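Local coordinates for protein putative NAD dependent dehydrogenase (Micromonospora echinospora, PDB 6NOR) that probably acts as an NAD-dependent oxidoreductase in the biosynthesis of the aminoglycoside antibiotic gentamicin, binding the dinucleotide on a Rossmann-type fold, at residues V114-V119 against L198-V203; L120-A125 against V340-E345; V137-G142 against H332-A337; G192-D197 against C249-A254. All blocks are in the same frame, centred on the assembly; numbering follows the deposited sequence.

In the fold
Contact 1 lies near the centre of the chain, and the centres of contacts 2, 3 and 4 stand about 10 to 11 Å from the centre of contact 1. The first segments of contacts 1, 2 and 3 come in that order from the Rossmann part: the loop after strand 111-114, the start of helix 122-134 and edge strand 139-141. Contacts 2 and 3 bring the last two onto helix 334-353. Contact 4 belongs to the C-terminal domain, where helix 194-197, just before helix 199-209 of contact 1, packs on strand 246-252. The centres of contacts 3 and 4 are about 22 Å apart, so the series spans both domains, with NAD at contact 1.

Contact 1: V114-V119 against L198-V203; sequences VEKPLV and LGWHAV. With NAD (nicotinamide-adenine-dinucleotide), chain G.
Pro-117 and Trp-200 bring their CA atoms to 6.5 Å of each other where the loop after strand 111-114 passes the first turn of helix 199-209. With CG anti to the backbone N (chi1 180°), the indole of Trp-200 reaches out from the helix and lies under this loop. One face carries three successive residues: Lys-116 CB sits 4.0 Å from the centroid of the five-membered ring, Pro-117 CA covers the six-membered ring, and Leu-118 N rides above CH2. The proline, entered through a cis peptide, adds its own CB, 3.5 Å from Trp-200 CE3. Val-340, Val-341 and Leu-344 of helix 334-353 also touch the indole. Were Trp-200 an alanine, the Lys-116 methylenes and the cis proline would probably lose their flat support, and a gap would open towards that helix.

Beyond the indole the Lys-116 chain bends at chi2 and chi3 and crosses His-201 at about a right angle, its NZ making a weak hydrogen bond of 3.3 Å to His-201 NE2. The cofactor lies against the same loop. Glu-115 OE1 accepts from the carboxamide N7N of NAD at 2.9 Å (157°), while Lys-116 O accepts from the ribose O2D of NAD at 2.8 Å. His-39 holds Glu-115 OE2. Glu-Lys-Pro is a signature of the GFO/IDH/MocA family; here the Lys-116 methylenes and Pro-117 rest on the indole, while Glu-115 OE1 and Lys-116 O bind the carboxamide and ribose, which suggests that cofactor placement is probably coupled to the docking of the two domains.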
loop_
_atom_site.group_PDB
_atom_site.type_symbol
_atom_site.label_atom_id
_atom_site.label_comp_id
_atom_site.label_asym_id
_atom_site.label_seq_id
_atom_site.Cartn_x
_atom_site.Cartn_y
_atom_site.Cartn_z
ATOM N N VAL A 114 20.308 20.385 -23.179
ATOM C CA VAL A 114 20.774 20.961 -21.920
ATOM C C VAL A 114 20.030 20.383 -20.740
ATOM O O VAL A 114 18.817 20.363 -20.727
ATOM C CB VAL A 114 20.581 22.483 -21.866
ATOM C CG1 VAL A 114 21.249 23.051 -20.626
ATOM C CG2 VAL A 114 21.114 23.133 -23.131
ATOM N N GLU A 115 20.762 19.899 -19.753
ATOM C CA GLU A 115 20.148 19.436 -18.548
ATOM C C GLU A 115 19.353 20.543 -17.850
ATOM O O GLU A 115 19.619 21.720 -18.024
ATOM C CB GLU A 115 21.192 18.880 -17.598
ATOM C CG GLU A 115 21.271 17.382 -17.601
ATOM C CD GLU A 115 19.922 16.706 -17.348
ATOM O OE1 GLU A 115 19.063 17.273 -16.634
ATOM O OE2 GLU A 115 19.731 15.592 -17.865
ATOM N N LYS A 116 18.351 20.123 -17.093
ATOM C CA LYS A 116 17.683 20.924 -16.082
ATOM C C LYS A 116 18.696 21.482 -15.066
ATOM O O LYS A 116 19.621 20.787 -14.673
ATOM C CB LYS A 116 16.645 20.050 -15.366
ATOM C CG LYS A 116 16.691 20.246 -13.876
ATOM C CD LYS A 116 16.652 18.983 -13.163
ATOM C CE LYS A 116 17.534 18.976 -11.934
ATOM N NZ LYS A 116 17.377 17.643 -11.276
ATOM N N PRO A 117 18.537 22.744 -14.652
ATOM C CA PRO A 117 17.601 23.720 -15.210
ATOM C C PRO A 117 18.192 24.309 -16.474
ATOM O O PRO A 117 19.408 24.465 -16.522
ATOM C CB PRO A 117 17.478 24.772 -14.099
ATOM C CG PRO A 117 18.785 24.723 -13.403
ATOM C CD PRO A 117 19.286 23.295 -13.510
ATOM N N LEU A 118 17.370 24.589 -17.479
ATOM C CA LEU A 118 17.883 25.047 -18.772
ATOM C C LEU A 118 18.904 26.158 -18.547
ATOM O O LEU A 118 20.080 25.970 -18.793
ATOM C CB LEU A 118 16.745 25.531 -19.680
ATOM C CG LEU A 118 17.192 25.959 -21.078
ATOM C CD1 LEU A 118 17.895 24.822 -21.724
ATOM C CD2 LEU A 118 16.035 26.427 -21.969
ATOM N N VAL A 119 18.435 27.287 -18.034
ATOM C CA VAL A 119 19.265 28.416 -17.657
ATOM C C VAL A 119 18.698 29.016 -16.376
ATOM O O VAL A 119 17.733 28.509 -15.834
ATOM C CB VAL A 119 19.275 29.482 -18.735
ATOM C CG1 VAL A 119 20.057 28.992 -19.966
ATOM C CG2 VAL A 119 17.855 29.832 -19.083
ATOM N N LEU A 198 14.865 20.545 -7.687
ATOM C CA LEU A 198 13.731 19.626 -7.683
ATOM C C LEU A 198 12.481 20.332 -8.173
ATOM O O LEU A 198 11.620 19.735 -8.808
ATOM C CB LEU A 198 13.484 19.055 -6.281
ATOM C CG LEU A 198 14.681 18.378 -5.621
ATOM C CD1 LEU A 198 14.321 17.905 -4.239
ATOM C CD2 LEU A 198 15.196 17.218 -6.439
ATOM N N GLY A 199 12.400 21.619 -7.873
ATOM C CA GLY A 199 11.238 22.401 -8.213
ATOM C C GLY A 199 11.098 22.522 -9.707
ATOM O O GLY A 199 9.998 22.673 -10.196
ATOM N N TRP A 200 12.208 22.464 -10.432
ATOM C CA TRP A 200 12.128 22.410 -11.878
ATOM C C TRP A 200 11.178 21.301 -12.325
ATOM O O TRP A 200 10.263 21.535 -13.106
ATOM C CB TRP A 200 13.499 22.181 -12.528
ATOM C CG TRP A 200 13.364 22.133 -14.017
ATOM C CD1 TRP A 200 12.948 21.071 -14.778
ATOM C CD2 TRP A 200 13.586 23.202 -14.925
ATOM N NE1 TRP A 200 12.909 21.417 -16.091
ATOM C CE2 TRP A 200 13.306 22.723 -16.212
ATOM C CE3 TRP A 200 14.018 24.521 -14.777
ATOM C CZ2 TRP A 200 13.427 23.508 -17.337
ATOM C CZ3 TRP A 200 14.142 25.295 -15.889
ATOM C CH2 TRP A 200 13.852 24.792 -17.159
ATOM N N HIS A 201 11.417 20.091 -11.835
ATOM C CA HIS A 201 10.594 18.952 -12.202
ATOM C C HIS A 201 9.185 19.051 -11.714
ATOM O O HIS A 201 8.249 18.696 -12.417
ATOM C CB HIS A 201 11.184 17.682 -11.648
ATOM C CG HIS A 201 12.487 17.322 -12.256
ATOM N ND1 HIS A 201 12.619 17.056 -13.597
ATOM C CD2 HIS A 201 13.714 17.165 -11.716
ATOM C CE1 HIS A 201 13.871 16.741 -13.858
ATOM N NE2 HIS A 201 14.555 16.804 -12.732
ATOM N N ALA A 202 9.034 19.504 -10.487
ATOM C CA ALA A 202 7.724 19.547 -9.901
ATOM C C ALA A 202 6.856 20.510 -10.716
ATOM O O ALA A 202 5.716 20.203 -11.041
ATOM C CB ALA A 202 7.797 19.958 -8.437
ATOM N N VAL A 203 7.420 21.656 -11.085
ATOM C CA VAL A 203 6.647 22.650 -11.830
ATOM C C VAL A 203 6.332 22.148 -13.236
ATOM O O VAL A 203 5.226 22.312 -13.708
ATOM C CB VAL A 203 7.370 23.994 -11.895
ATOM C CG1 VAL A 203 6.651 24.916 -12.843
ATOM C CG2 VAL A 203 7.419 24.621 -10.503
HETATM P PA NAD G . 28.227 16.485 -11.216
HETATM O O1A NAD G . 28.909 17.391 -10.162
HETATM O O2A NAD G . 28.157 15.059 -10.820
HETATM O O5B NAD G . 29.020 16.585 -12.566
HETATM C C5B NAD G . 29.337 17.867 -13.077
HETATM C C4B NAD G . 30.482 17.640 -14.100
HETATM O O4B NAD G . 30.664 18.695 -14.841
HETATM C C3B NAD G . 31.777 17.433 -13.347
HETATM O O3B NAD G . 32.402 16.341 -13.873
HETATM C C2B NAD G . 32.590 18.727 -13.624
HETATM O O2B NAD G . 34.025 18.391 -13.615
HETATM C C1B NAD G . 32.220 19.021 -14.805
HETATM N N9A NAD G . 32.337 20.433 -15.119
HETATM C C8A NAD G . 32.202 21.515 -14.326
HETATM N N7A NAD G . 32.358 22.616 -15.101
HETATM C C5A NAD G . 32.588 22.216 -16.353
HETATM C C6A NAD G . 32.826 22.904 -17.506
HETATM N N6A NAD G . 32.880 24.270 -17.667
HETATM N N1A NAD G . 33.014 22.252 -18.644
HETATM C C2A NAD G . 32.999 20.896 -18.665
HETATM N N3A NAD G . 32.774 20.214 -17.517
HETATM C C4A NAD G . 32.564 20.867 -16.368
HETATM O O3 NAD G . 26.807 17.062 -11.456
HETATM P PN NAD G . 25.547 16.329 -12.099
HETATM O O1N NAD G . 25.878 15.398 -13.219
HETATM O O2N NAD G . 24.765 15.615 -11.009
HETATM O O5D NAD G . 24.649 17.485 -12.681
HETATM C C5D NAD G . 24.958 18.092 -13.921
HETATM C C4D NAD G . 23.671 18.686 -14.528
HETATM O O4D NAD G . 22.733 17.796 -14.678
HETATM C C3D NAD G . 23.066 19.755 -13.569
HETATM O O3D NAD G . 22.618 20.758 -14.286
HETATM C C2D NAD G . 21.942 18.996 -12.832
HETATM O O2D NAD G . 20.908 19.966 -12.371
HETATM C C1D NAD G . 21.482 18.180 -13.738
HETATM N N1N NAD G . 20.922 16.989 -13.173
HETATM C C2N NAD G . 19.755 16.478 -13.730
HETATM C C3N NAD G . 19.162 15.320 -13.222
HETATM C C7N NAD G . 17.860 14.834 -13.881
HETATM O O7N NAD G . 17.276 13.917 -13.436
HETATM N N7N NAD G . 17.354 15.527 -15.015
HETATM C C4N NAD G . 19.705 14.653 -12.147
HETATM C C5N NAD G . 20.882 15.153 -11.589
HETATM C C6N NAD G . 21.487 16.330 -12.108
#

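Contact 2: L120-A125 against V340-E345; sequences LSTGHA and VVETLE
Val-341 points at the start of helix 122-134 with one methyl leading: CG1 is anti to its backbone N (chi1 173°) and ends 3.6 Å from Thr-122 N, against the peptide that joins Ser-121 to Thr-122. The second methyl, CG2, turns towards Ala-125, whose CB it meets more loosely at 4.4 Å. A branched valine thus straddles the first turn, and the small alanine leaves room for that second methyl.

This is where a helix of the Rossmann part packs, without a hydrogen bond between the two segments, on helix 334-353, close to the end of the chain.

Beside this apolar pair, Thr-122 and Glu-342 cross at a slant. Thr-122 OG1 rests on the base of the glutamate, 3.6 Å from Glu-342 CB, and the methyl CG2 of Thr-122 lies 3.4 Å from Glu-342 OE1. Glu-342 carries its CG between the backbone N and the carbonyl carbon (chi1 42°), then runs extended, which brings the carboxylate alongside the threonine methyl; Arg-126 forms a long, weak ion pair with OE1.

The helix that meets Val-341 begins with a classic N-cap. Ser-121 OG accepts from His-124 N at 3.3 Å and 162°; a serine suits this place because its short hydroxyl can reach an N-H of the first turn. Val-341 also touches Trp-200 of helix 199-209, and Glu-342 packs on the terminal residue Ala-361.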
loop_
_atom_site.group_PDB
_atom_site.type_symbol
_atom_site.label_atom_id
_atom_site.label_comp_id
_atom_site.label_asym_id
_atom_site.label_seq_id
_atom_site.Cartn_x
_atom_site.Cartn_y
_atom_site.Cartn_z
ATOM N N LEU A 120 19.275 30.109 -15.894
ATOM C CA LEU A 120 18.846 30.639 -14.605
ATOM C C LEU A 120 18.111 31.972 -14.691
ATOM O O LEU A 120 17.908 32.629 -13.685
ATOM C CB LEU A 120 20.053 30.768 -13.680
ATOM C CG LEU A 120 20.761 29.424 -13.467
ATOM C CD1 LEU A 120 22.140 29.632 -12.837
ATOM C CD2 LEU A 120 19.874 28.465 -12.639
ATOM N N SER A 121 17.702 32.372 -15.884
ATOM C CA SER A 121 16.915 33.589 -16.024
ATOM C C SER A 121 16.003 33.481 -17.232
ATOM O O SER A 121 16.288 32.755 -18.179
ATOM C CB SER A 121 17.823 34.815 -16.124
ATOM O OG SER A 121 18.455 34.888 -17.391
ATOM N N THR A 122 14.874 34.168 -17.172
ATOM C CA THR A 122 13.902 34.130 -18.253
ATOM C C THR A 122 14.495 34.673 -19.548
ATOM O O THR A 122 14.278 34.112 -20.616
ATOM C CB THR A 122 12.650 34.916 -17.873
ATOM O OG1 THR A 122 12.025 34.254 -16.770
ATOM C CG2 THR A 122 11.670 34.989 -19.040
ATOM N N GLY A 123 15.263 35.751 -19.440
ATOM C CA GLY A 123 15.939 36.329 -20.593
ATOM C C GLY A 123 16.820 35.349 -21.335
ATOM O O GLY A 123 16.700 35.169 -22.543
ATOM N N HIS A 124 17.702 34.698 -20.597
ATOM C CA HIS A 124 18.594 33.698 -21.164
ATOM C C HIS A 124 17.839 32.591 -21.866
ATOM O O HIS A 124 18.288 32.085 -22.872
ATOM C CB HIS A 124 19.465 33.090 -20.081
ATOM C CG HIS A 124 20.509 34.019 -19.563
ATOM N ND1 HIS A 124 21.214 33.776 -18.404
ATOM C CD2 HIS A 124 20.962 35.199 -20.040
ATOM C CE1 HIS A 124 22.062 34.766 -18.195
ATOM N NE2 HIS A 124 21.924 35.645 -19.170
ATOM N N ALA A 125 16.681 32.226 -21.337
ATOM C CA ALA A 125 15.935 31.109 -21.902
ATOM C C ALA A 125 15.303 31.519 -23.210
ATOM O O ALA A 125 15.383 30.793 -24.183
ATOM C CB ALA A 125 14.860 30.604 -20.927
ATOM N N VAL A 340 8.591 27.267 -17.243
ATOM C CA VAL A 340 9.092 26.782 -15.958
ATOM C C VAL A 340 10.045 27.797 -15.335
ATOM O O VAL A 340 9.968 28.076 -14.146
ATOM C CB VAL A 340 9.819 25.430 -16.094
ATOM C CG1 VAL A 340 10.507 25.076 -14.809
ATOM C CG2 VAL A 340 8.853 24.339 -16.498
ATOM N N VAL A 341 10.948 28.351 -16.144
ATOM C CA VAL A 341 11.931 29.294 -15.623
ATOM C C VAL A 341 11.254 30.524 -14.992
ATOM O O VAL A 341 11.677 30.994 -13.943
ATOM C CB VAL A 341 12.936 29.753 -16.721
ATOM C CG1 VAL A 341 13.821 30.854 -16.203
ATOM C CG2 VAL A 341 13.804 28.584 -17.187
ATOM N N GLU A 342 10.201 31.040 -15.605
ATOM C CA GLU A 342 9.590 32.229 -15.033
ATOM C C GLU A 342 8.740 31.902 -13.813
ATOM O O GLU A 342 8.635 32.719 -12.901
ATOM C CB GLU A 342 8.764 33.001 -16.062
ATOM C CG GLU A 342 7.912 32.193 -16.973
ATOM C CD GLU A 342 7.656 32.918 -18.287
ATOM O OE1 GLU A 342 8.503 33.747 -18.679
ATOM O OE2 GLU A 342 6.607 32.672 -18.921
ATOM N N THR A 343 8.169 30.705 -13.775
ATOM C CA THR A 343 7.491 30.275 -12.571
ATOM C C THR A 343 8.458 30.228 -11.401
ATOM O O THR A 343 8.154 30.738 -10.333
ATOM C CB THR A 343 6.838 28.912 -12.726
ATOM O OG1 THR A 343 5.910 28.950 -13.819
ATOM C CG2 THR A 343 6.065 28.599 -11.451
ATOM N N LEU A 344 9.643 29.662 -11.610
ATOM C CA LEU A 344 10.623 29.580 -10.525
ATOM C C LEU A 344 11.129 30.950 -10.101
ATOM O O LEU A 344 11.382 31.184 -8.915
ATOM C CB LEU A 344 11.823 28.718 -10.921
ATOM C CG LEU A 344 11.597 27.226 -11.185
ATOM C CD1 LEU A 344 12.919 26.553 -11.519
ATOM C CD2 LEU A 344 10.961 26.581 -9.986
ATOM N N GLU A 345 11.308 31.850 -11.060
ATOM C CA GLU A 345 11.778 33.185 -10.720
ATOM C C GLU A 345 10.684 33.908 -9.935
ATOM O O GLU A 345 10.967 34.592 -8.966
ATOM C CB GLU A 345 12.189 33.965 -11.979
ATOM C CG GLU A 345 11.960 35.476 -11.917
ATOM C CD GLU A 345 13.091 36.218 -11.217
ATOM O OE1 GLU A 345 14.027 35.541 -10.732
ATOM O OE2 GLU A 345 13.041 37.470 -11.138
#

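Contact 3: V137-G142 against H332-A337; sequences VVLAHG and HTPDDA
His-141 has CG between its backbone N and carbonyl carbon (chi1 67°), a rotation that swings the imidazole off the strand to meet Ala-337 with one face. Ala-337 CB stands 3.9 Å from the ring centroid and 14° off the ring normal, a CH-pi contact for which a single methyl has the right size. At the ring edge, His-141 CE1 comes to 3.5 Å from Thr-333 O. The polar end, NE2, is hydrogen-bonded to Glu-204 of helix 199-209. A leucine in place of His-141 would probably leave that glutamate without its imidazole partner and take away the flat face beneath the alanine methyl.

Strand 139-141 is an outermost strand of the parallel Rossmann sheet, and the start of helix 334-353 packs beside it. A water bridges the two, accepting from His-141 N at 2.7 Å and donating to His-332 O at 3.1 Å. Two residues earlier on the strand, Leu-139 meets the ring of Pro-334, whose CG lies 3.6 Å from Leu-139 O.

Proline suits the first turn of a helix, where no backbone N-H is needed as a donor. Thr-333 holds the N-cap position, and Asp-336 reaches back to it: OD2 accepts from Thr-333 N at 2.9 Å, nearly straight (172°), through its anti lone pair. The other oxygen, OD1, forms salt bridges with Arg-207 and Lys-212.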
loop_
_atom_site.group_PDB
_atom_site.type_symbol
_atom_site.label_atom_id
_atom_site.label_comp_id
_atom_site.label_asym_id
_atom_site.label_seq_id
_atom_site.Cartn_x
_atom_site.Cartn_y
_atom_site.Cartn_z
ATOM N N VAL A 137 18.717 24.760 -35.409
ATOM C CA VAL A 137 19.070 23.550 -34.652
ATOM C C VAL A 137 18.072 23.252 -33.548
ATOM O O VAL A 137 17.269 24.096 -33.168
ATOM C CB VAL A 137 20.469 23.643 -34.009
ATOM C CG1 VAL A 137 21.544 23.732 -35.080
ATOM C CG2 VAL A 137 20.544 24.823 -33.063
ATOM N N VAL A 138 18.120 22.030 -33.042
ATOM C CA VAL A 138 17.264 21.646 -31.937
ATOM C C VAL A 138 17.894 22.091 -30.628
ATOM O O VAL A 138 19.086 21.858 -30.381
ATOM C CB VAL A 138 17.017 20.122 -31.894
ATOM C CG1 VAL A 138 16.221 19.738 -30.631
ATOM C CG2 VAL A 138 16.305 19.660 -33.162
ATOM N N LEU A 139 17.082 22.773 -29.825
ATOM C CA LEU A 139 17.360 23.027 -28.419
ATOM C C LEU A 139 16.377 22.194 -27.594
ATOM O O LEU A 139 15.171 22.316 -27.738
ATOM C CB LEU A 139 17.216 24.510 -28.076
ATOM C CG LEU A 139 17.243 24.910 -26.585
ATOM C CD1 LEU A 139 18.538 24.527 -25.919
ATOM C CD2 LEU A 139 16.995 26.405 -26.409
ATOM N N ALA A 140 16.901 21.343 -26.733
ATOM C CA ALA A 140 16.062 20.461 -25.960
ATOM C C ALA A 140 16.513 20.561 -24.535
ATOM O O ALA A 140 17.667 20.881 -24.290
ATOM C CB ALA A 140 16.166 19.025 -26.479
ATOM N N HIS A 141 15.616 20.307 -23.586
ATOM C CA HIS A 141 15.987 20.434 -22.177
ATOM C C HIS A 141 15.666 19.166 -21.399
ATOM O O HIS A 141 14.744 18.433 -21.738
ATOM C CB HIS A 141 15.299 21.635 -21.530
ATOM C CG HIS A 141 13.814 21.489 -21.416
ATOM N ND1 HIS A 141 12.956 21.781 -22.453
ATOM C CD2 HIS A 141 13.032 21.078 -20.389
ATOM C CE1 HIS A 141 11.713 21.550 -22.074
ATOM N NE2 HIS A 141 11.731 21.119 -20.826
ATOM N N GLY A 142 16.434 18.929 -20.340
ATOM C CA GLY A 142 16.367 17.676 -19.615
ATOM C C GLY A 142 15.283 17.491 -18.569
ATOM O O GLY A 142 15.580 17.015 -17.482
ATOM N N HIS A 332 7.775 18.296 -25.890
ATOM C CA HIS A 332 8.172 19.321 -24.952
ATOM C C HIS A 332 9.244 20.233 -25.552
ATOM O O HIS A 332 10.314 19.791 -25.948
ATOM C CB HIS A 332 8.625 18.655 -23.659
ATOM C CG HIS A 332 7.630 17.668 -23.141
ATOM N ND1 HIS A 332 6.498 18.048 -22.453
ATOM C CD2 HIS A 332 7.580 16.315 -23.232
ATOM C CE1 HIS A 332 5.794 16.977 -22.142
ATOM N NE2 HIS A 332 6.426 15.914 -22.601
ATOM N N THR A 333 8.924 21.515 -25.626
ATOM C CA THR A 333 9.686 22.471 -26.420
ATOM C C THR A 333 10.301 23.549 -25.546
ATOM O O THR A 333 10.015 23.612 -24.353
ATOM C CB THR A 333 8.783 23.135 -27.458
ATOM O OG1 THR A 333 7.796 23.914 -26.775
ATOM C CG2 THR A 333 8.104 22.078 -28.316
ATOM N N PRO A 334 11.157 24.401 -26.130
ATOM C CA PRO A 334 11.703 25.519 -25.353
ATOM C C PRO A 334 10.655 26.449 -24.742
ATOM O O PRO A 334 10.942 27.059 -23.731
ATOM C CB PRO A 334 12.548 26.258 -26.389
ATOM C CG PRO A 334 13.055 25.147 -27.265
ATOM C CD PRO A 334 11.887 24.224 -27.407
ATOM N N ASP A 335 9.478 26.562 -25.337
ATOM C CA ASP A 335 8.381 27.293 -24.717
ATOM C C ASP A 335 8.039 26.733 -23.315
ATOM O O ASP A 335 7.750 27.485 -22.391
ATOM C CB ASP A 335 7.137 27.241 -25.607
ATOM C CG ASP A 335 7.313 28.012 -26.911
ATOM O OD1 ASP A 335 7.890 29.122 -26.877
ATOM O OD2 ASP A 335 6.884 27.504 -27.975
ATOM N N ASP A 336 8.073 25.412 -23.166
ATOM C CA ASP A 336 7.782 24.805 -21.883
ATOM C C ASP A 336 8.877 25.156 -20.874
ATOM O O ASP A 336 8.596 25.476 -19.716
ATOM C CB ASP A 336 7.619 23.288 -22.018
ATOM C CG ASP A 336 6.469 22.903 -22.935
ATOM O OD1 ASP A 336 5.311 23.197 -22.584
ATOM O OD2 ASP A 336 6.713 22.278 -23.994
ATOM N N ALA A 337 10.125 25.129 -21.315
ATOM C CA ALA A 337 11.206 25.497 -20.416
ATOM C C ALA A 337 11.096 26.964 -19.975
ATOM O O ALA A 337 11.307 27.278 -18.801
ATOM C CB ALA A 337 12.541 25.239 -21.068
HETATM O O HOH W 1 13.089 19.952 -24.559
#

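Contact 4: G192-D197 against C249-A254; sequences GGALTD and CDVSWA
Trp-253 and Ala-194 have the most surface buried here, with Val-251 next. The indole of Trp-253 lies flat under the first turn of helix 194-197: Ala-194 CB stands 3.8 Å from the centroid of the five-membered ring, 3° off its normal, in a CH-pi contact. The peptide between Gly-193 and Ala-194 spreads over the six-membered ring, with Ala-194 N 3.6 Å from Trp-253 CZ2. Gly-193 lets the chain come this close, its CA 3.5 Å from Trp-253 CH2, where any side chain would press on the ring.

Two residues earlier on the strand, Val-251 turns the same way and sets CG2 3.6 Å from Ala-194 O and 4.0 Å from Leu-195 CD1. Its branched side chain suits a strand, and it fills the angle between alanine and leucine. Strand 246-252 belongs to the mixed sheet of the C-terminal domain. The alternate residues of this strand point away from the helix: Asp-250, in salt bridges with Arg-171 and Arg-175, also accepts from Gln-248 of the second subunit, and Ser-252 packs on that subunit's His-168.

Asp-197 supplies the polar contact. Its CG is anti to the backbone N (chi1 180°), which carries the carboxylate to the indole edge, where OD2 accepts from Trp-253 NE1 at 3.0 Å through its anti lone pair. The bond is bent (145°), with OD2 slightly out of the ring plane. OD1 faces Lys-116 in a long, weak ion pair. The indole N-H therefore grips one oxygen of Asp-197 and is likely to limit its rotation, consistent with the tryptophan acting as a second-shell residue that positions the carboxylate near Lys-116 and NAD.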
loop_
_atom_site.group_PDB
_atom_site.type_symbol
_atom_site.label_atom_id
_atom_site.label_comp_id
_atom_site.label_asym_id
_atom_site.label_seq_id
_atom_site.Cartn_x
_atom_site.Cartn_y
_atom_site.Cartn_z
ATOM N N GLY A 192 19.985 28.295 -7.445
ATOM C CA GLY A 192 19.206 28.180 -6.227
ATOM C C GLY A 192 19.279 26.763 -5.713
ATOM O O GLY A 192 20.017 25.951 -6.263
ATOM N N GLY A 193 18.513 26.466 -4.672
ATOM C CA GLY A 193 18.570 25.164 -4.044
ATOM C C GLY A 193 17.496 24.221 -4.531
ATOM O O GLY A 193 17.240 24.138 -5.723
ATOM N N ALA A 194 16.840 23.554 -3.585
ATOM C CA ALA A 194 15.819 22.547 -3.871
ATOM C C ALA A 194 14.750 23.041 -4.816
ATOM O O ALA A 194 14.223 22.282 -5.614
ATOM C CB ALA A 194 15.163 22.068 -2.570
ATOM N N LEU A 195 14.411 24.313 -4.718
ATOM C CA LEU A 195 13.377 24.877 -5.575
ATOM C C LEU A 195 13.828 24.919 -7.024
ATOM O O LEU A 195 13.031 24.788 -7.937
ATOM C CB LEU A 195 12.998 26.275 -5.104
ATOM C CG LEU A 195 11.584 26.737 -5.393
ATOM C CD1 LEU A 195 10.614 25.651 -4.989
ATOM C CD2 LEU A 195 11.316 28.020 -4.627
ATOM N N THR A 196 15.121 25.081 -7.243
ATOM C CA THR A 196 15.634 25.035 -8.595
ATOM C C THR A 196 15.890 23.601 -9.028
ATOM O O THR A 196 15.574 23.206 -10.135
ATOM C CB THR A 196 16.945 25.838 -8.713
ATOM O OG1 THR A 196 16.694 27.178 -8.311
ATOM C CG2 THR A 196 17.483 25.821 -10.150
ATOM N N ASP A 197 16.500 22.834 -8.141
ATOM C CA ASP A 197 16.983 21.492 -8.458
ATOM C C ASP A 197 15.810 20.519 -8.627
ATOM O O ASP A 197 15.764 19.775 -9.582
ATOM C CB ASP A 197 17.937 21.031 -7.356
ATOM C CG ASP A 197 18.493 19.640 -7.586
ATOM O OD1 ASP A 197 18.814 19.295 -8.737
ATOM O OD2 ASP A 197 18.610 18.879 -6.601
ATOM N N CYS A 249 3.670 22.501 -5.332
ATOM C CA CYS A 249 4.939 21.805 -5.488
ATOM C C CYS A 249 5.637 21.797 -4.149
ATOM O O CYS A 249 5.948 22.844 -3.594
ATOM C CB CYS A 249 5.803 22.474 -6.544
ATOM S SG CYS A 249 4.948 22.562 -8.110
ATOM N N ASP A 250 5.837 20.601 -3.621
ATOM C CA ASP A 250 6.471 20.393 -2.330
ATOM C C ASP A 250 7.824 19.746 -2.612
ATOM O O ASP A 250 7.875 18.631 -3.094
ATOM C CB ASP A 250 5.569 19.508 -1.459
ATOM C CG ASP A 250 6.101 19.278 -0.050
ATOM O OD1 ASP A 250 7.327 19.347 0.182
ATOM O OD2 ASP A 250 5.267 18.976 0.833
ATOM N N VAL A 251 8.918 20.453 -2.359
ATOM C CA VAL A 251 10.235 19.878 -2.607
ATOM C C VAL A 251 11.144 20.009 -1.398
ATOM O O VAL A 251 11.021 20.925 -0.615
ATOM C CB VAL A 251 10.920 20.523 -3.826
ATOM C CG1 VAL A 251 10.052 20.358 -5.091
ATOM C CG2 VAL A 251 11.272 21.990 -3.553
ATOM N N SER A 252 12.062 19.072 -1.244
ATOM C CA SER A 252 12.915 19.056 -0.078
ATOM C C SER A 252 14.185 18.286 -0.336
ATOM O O SER A 252 14.161 17.256 -0.997
ATOM C CB SER A 252 12.184 18.439 1.116
ATOM O OG SER A 252 13.042 18.357 2.232
ATOM N N TRP A 253 15.282 18.806 0.207
ATOM C CA TRP A 253 16.583 18.149 0.233
ATOM C C TRP A 253 16.866 17.509 1.584
ATOM O O TRP A 253 17.917 16.939 1.787
ATOM C CB TRP A 253 17.695 19.144 -0.050
ATOM C CG TRP A 253 17.977 19.470 -1.480
ATOM C CD1 TRP A 253 17.477 18.863 -2.603
ATOM C CD2 TRP A 253 18.835 20.501 -1.933
ATOM N NE1 TRP A 253 17.990 19.448 -3.725
ATOM C CE2 TRP A 253 18.828 20.463 -3.343
ATOM C CE3 TRP A 253 19.630 21.448 -1.285
ATOM C CZ2 TRP A 253 19.587 21.341 -4.113
ATOM C CZ3 TRP A 253 20.376 22.326 -2.054
ATOM C CH2 TRP A 253 20.353 22.263 -3.447
ATOM N N ALA A 254 15.938 17.622 2.524
ATOM C CA ALA A 254 16.241 17.189 3.879
ATOM C C ALA A 254 15.367 16.025 4.298
ATOM O O ALA A 254 15.113 15.825 5.487
ATOM C CB ALA A 254 16.086 18.342 4.844
#